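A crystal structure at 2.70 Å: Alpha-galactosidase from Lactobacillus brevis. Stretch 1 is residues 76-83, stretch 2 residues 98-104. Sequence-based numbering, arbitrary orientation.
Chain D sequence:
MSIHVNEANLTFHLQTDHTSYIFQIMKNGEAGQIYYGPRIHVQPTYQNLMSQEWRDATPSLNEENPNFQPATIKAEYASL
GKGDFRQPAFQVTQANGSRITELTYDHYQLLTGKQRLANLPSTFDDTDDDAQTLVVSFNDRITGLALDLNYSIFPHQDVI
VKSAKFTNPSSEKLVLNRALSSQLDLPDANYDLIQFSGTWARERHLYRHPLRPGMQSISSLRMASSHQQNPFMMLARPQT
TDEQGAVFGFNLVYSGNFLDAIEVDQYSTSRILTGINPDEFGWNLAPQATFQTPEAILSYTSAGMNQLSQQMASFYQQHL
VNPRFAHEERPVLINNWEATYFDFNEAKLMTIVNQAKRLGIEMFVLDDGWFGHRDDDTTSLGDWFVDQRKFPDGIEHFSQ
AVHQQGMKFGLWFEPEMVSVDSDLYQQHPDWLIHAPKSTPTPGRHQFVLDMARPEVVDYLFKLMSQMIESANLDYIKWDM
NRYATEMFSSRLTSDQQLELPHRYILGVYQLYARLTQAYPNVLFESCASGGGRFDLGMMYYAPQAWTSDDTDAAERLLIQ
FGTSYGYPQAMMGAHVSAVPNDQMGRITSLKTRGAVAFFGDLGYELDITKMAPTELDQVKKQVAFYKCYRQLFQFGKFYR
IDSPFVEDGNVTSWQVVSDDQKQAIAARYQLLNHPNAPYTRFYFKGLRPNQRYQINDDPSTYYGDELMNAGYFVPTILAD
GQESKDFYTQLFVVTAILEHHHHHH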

# COMPACT_ATOMS: atom_id res chain seq x y z
N GLU D 76 12.49 -15.42 -28.27
CA GLU D 76 12.17 -14.27 -29.10
C GLU D 76 10.84 -14.49 -29.82
O GLU D 76 10.14 -13.54 -30.15
CB GLU D 76 13.30 -14.05 -30.11
CG GLU D 76 13.19 -12.77 -30.87
CD GLU D 76 13.51 -11.55 -30.03
OE1 GLU D 76 13.86 -11.71 -28.83
OE2 GLU D 76 13.42 -10.43 -30.58
N TYR D 77 10.48 -15.74 -30.04
CA TYR D 77 9.25 -16.09 -30.72
C TYR D 77 9.04 -17.56 -30.50
O TYR D 77 9.41 -18.36 -31.34
CB TYR D 77 9.34 -15.78 -32.23
CG TYR D 77 8.01 -15.50 -32.87
CD1 TYR D 77 7.39 -14.28 -32.73
CD2 TYR D 77 7.36 -16.47 -33.60
CE1 TYR D 77 6.16 -14.02 -33.29
CE2 TYR D 77 6.14 -16.22 -34.18
CZ TYR D 77 5.54 -15.00 -34.01
OH TYR D 77 4.31 -14.76 -34.59
N ALA D 78 8.46 -17.92 -29.37
CA ALA D 78 8.41 -19.32 -28.97
C ALA D 78 7.15 -20.11 -29.36
O ALA D 78 6.06 -19.55 -29.51
CB ALA D 78 8.67 -19.44 -27.47
N SER D 79 7.30 -21.42 -29.47
CA SER D 79 6.17 -22.31 -29.70
C SER D 79 5.92 -23.16 -28.46
O SER D 79 6.74 -23.22 -27.55
CB SER D 79 6.49 -23.25 -30.85
OG SER D 79 7.60 -24.07 -30.48
N LEU D 80 4.78 -23.83 -28.44
CA LEU D 80 4.44 -24.73 -27.35
C LEU D 80 4.59 -26.17 -27.79
O LEU D 80 4.11 -26.56 -28.85
CB LEU D 80 2.99 -24.50 -26.93
CG LEU D 80 2.42 -25.61 -26.05
CD1 LEU D 80 2.92 -25.46 -24.62
CD2 LEU D 80 0.91 -25.61 -26.09
N GLY D 81 5.26 -26.97 -26.96
CA GLY D 81 5.38 -28.39 -27.22
C GLY D 81 6.79 -28.93 -27.07
O GLY D 81 7.02 -30.14 -27.02
N LYS D 82 7.74 -28.02 -26.95
CA LYS D 82 9.13 -28.38 -26.99
C LYS D 82 9.84 -28.21 -25.65
O LYS D 82 11.06 -28.16 -25.60
CB LYS D 82 9.82 -27.55 -28.06
CG LYS D 82 9.32 -27.84 -29.47
CD LYS D 82 10.34 -28.66 -30.28
CE LYS D 82 10.35 -30.12 -29.86
NZ LYS D 82 11.38 -30.89 -30.59
N GLY D 83 9.08 -28.13 -24.56
CA GLY D 83 9.68 -28.00 -23.23
C GLY D 83 9.36 -26.68 -22.55
O GLY D 83 9.51 -26.51 -21.35
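Stretch 2 98-104: SRITELT

Two segments of a chain can pack against each other without pairing as strands, and the contact between residues 76-83 and 98-104 of this alpha-galactosidase is a compact example. Stretch 1 has no regular secondary structure. Stretch 2 is loop or turn until Leu 103 and Thr 104, where a strand begins that continues later in the chain. The backbones nevertheless keep a rough register: the CA of Ser 79 lies 6.8 Å from the CA of Thr 101, and the CA of Gly 81 lies 5.9 Å from the CA of Ile 100. As this falling register implies, the two run obliquely and in broadly opposite senses. No backbone-to-backbone hydrogen bond joins them, and together they bury 299 Å², both sides summed, through contacts of side chains and backbone alike.

Along stretch 1, Glu 76 is out of reach. Contact begins at Tyr 77, whose carbonyl O is 4.4 Å from CD1 of Leu 103; the leucine points its CA-to-CB bond toward stretch 1. The CA-to-CB bond of Ala 78 points away, and the residue touches nothing across the gap. That of Ser 79 turns back toward stretch 2, and with chi1 in the p well its OG comes to 3.6 Å from the carbonyl O of Thr 101.

At Leu 80 the backbone makes the approach. Its carbonyl O lies 4.2 Å from the carbonyl O of Arg 99, while the closest approach of its side chain is CD2 to NE of Arg 99, 6.2 Å. Gly 81 then brings its CA to 4.2 Å from CD1 of Ile 100, whose side chain starts sideways but ends nearer. Here the absence of a side chain matters twice: an ideal CB would sit 2.9 Å from that same CD1, a clash, and at phi/psi of 133/-11 it would also be jammed against the carbonyl O of Leu 80.

Lys 82 supplies the largest covered area, 64 Å². Its CA-to-CB bond points toward stretch 2, and the chain beyond runs across several residues: CG is 4.1 Å from the carbonyl O of Thr 101, CE is 4.4 Å from CG2 of Ile 100, and NZ reaches OE2 of Glu 102 at 2.9 Å. This last pair is a salt bridge, although its hydrogen bond is weak, and the lysine thus combines aliphatic packing with a charged end. Gly 83, beyond reach of stretch 2, closes the segment.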

# COMPACT_ATOMS: atom_id res chain seq x y z
N SER D 98 -1.07 -32.77 -35.61
CA SER D 98 0.11 -32.39 -34.83
C SER D 98 0.29 -30.87 -34.79
O SER D 98 0.09 -30.16 -35.78
CB SER D 98 1.34 -33.06 -35.43
OG SER D 98 2.55 -32.62 -34.84
N ARG D 99 0.68 -30.36 -33.62
CA ARG D 99 0.83 -28.93 -33.43
C ARG D 99 2.29 -28.58 -33.08
O ARG D 99 2.59 -27.45 -32.67
CB ARG D 99 -0.13 -28.46 -32.33
CG ARG D 99 -1.61 -28.63 -32.68
CD ARG D 99 -2.50 -28.32 -31.49
NE ARG D 99 -2.07 -29.07 -30.31
CZ ARG D 99 -2.35 -30.35 -30.11
NH1 ARG D 99 -3.06 -31.02 -31.01
NH2 ARG D 99 -1.93 -30.98 -29.01
N ILE D 100 3.18 -29.55 -33.24
CA ILE D 100 4.59 -29.33 -32.97
C ILE D 100 5.24 -28.54 -34.09
O ILE D 100 4.93 -28.72 -35.26
CB ILE D 100 5.33 -30.64 -32.76
CG1 ILE D 100 4.61 -31.48 -31.72
CG2 ILE D 100 6.75 -30.38 -32.34
CD1 ILE D 100 4.10 -30.69 -30.54
N THR D 101 6.13 -27.63 -33.71
CA THR D 101 6.86 -26.85 -34.69
C THR D 101 8.29 -26.68 -34.27
O THR D 101 8.56 -26.28 -33.14
CB THR D 101 6.24 -25.47 -34.89
OG1 THR D 101 5.04 -25.61 -35.67
CG2 THR D 101 7.19 -24.57 -35.64
N GLU D 102 9.23 -27.00 -35.15
CA GLU D 102 10.64 -26.82 -34.80
C GLU D 102 11.33 -25.81 -35.68
O GLU D 102 11.88 -26.16 -36.72
CB GLU D 102 11.38 -28.14 -34.82
CG GLU D 102 10.99 -29.03 -33.68
CD GLU D 102 11.35 -30.47 -33.92
OE1 GLU D 102 12.29 -30.71 -34.70
OE2 GLU D 102 10.69 -31.35 -33.32
N LEU D 103 11.31 -24.55 -35.27
CA LEU D 103 12.00 -23.52 -36.03
C LEU D 103 13.50 -23.74 -36.00
O LEU D 103 14.06 -24.19 -34.98
CB LEU D 103 11.67 -22.13 -35.50
CG LEU D 103 10.24 -21.68 -35.76
CD1 LEU D 103 10.05 -20.29 -35.19
CD2 LEU D 103 9.94 -21.70 -37.25
N THR D 104 14.14 -23.45 -37.12
CA THR D 104 15.57 -23.56 -37.26
C THR D 104 16.01 -22.43 -38.17
O THR D 104 15.59 -22.37 -39.33
CB THR D 104 15.96 -24.86 -37.93
OG1 THR D 104 15.50 -25.96 -37.14
CG2 THR D 104 17.47 -24.92 -38.05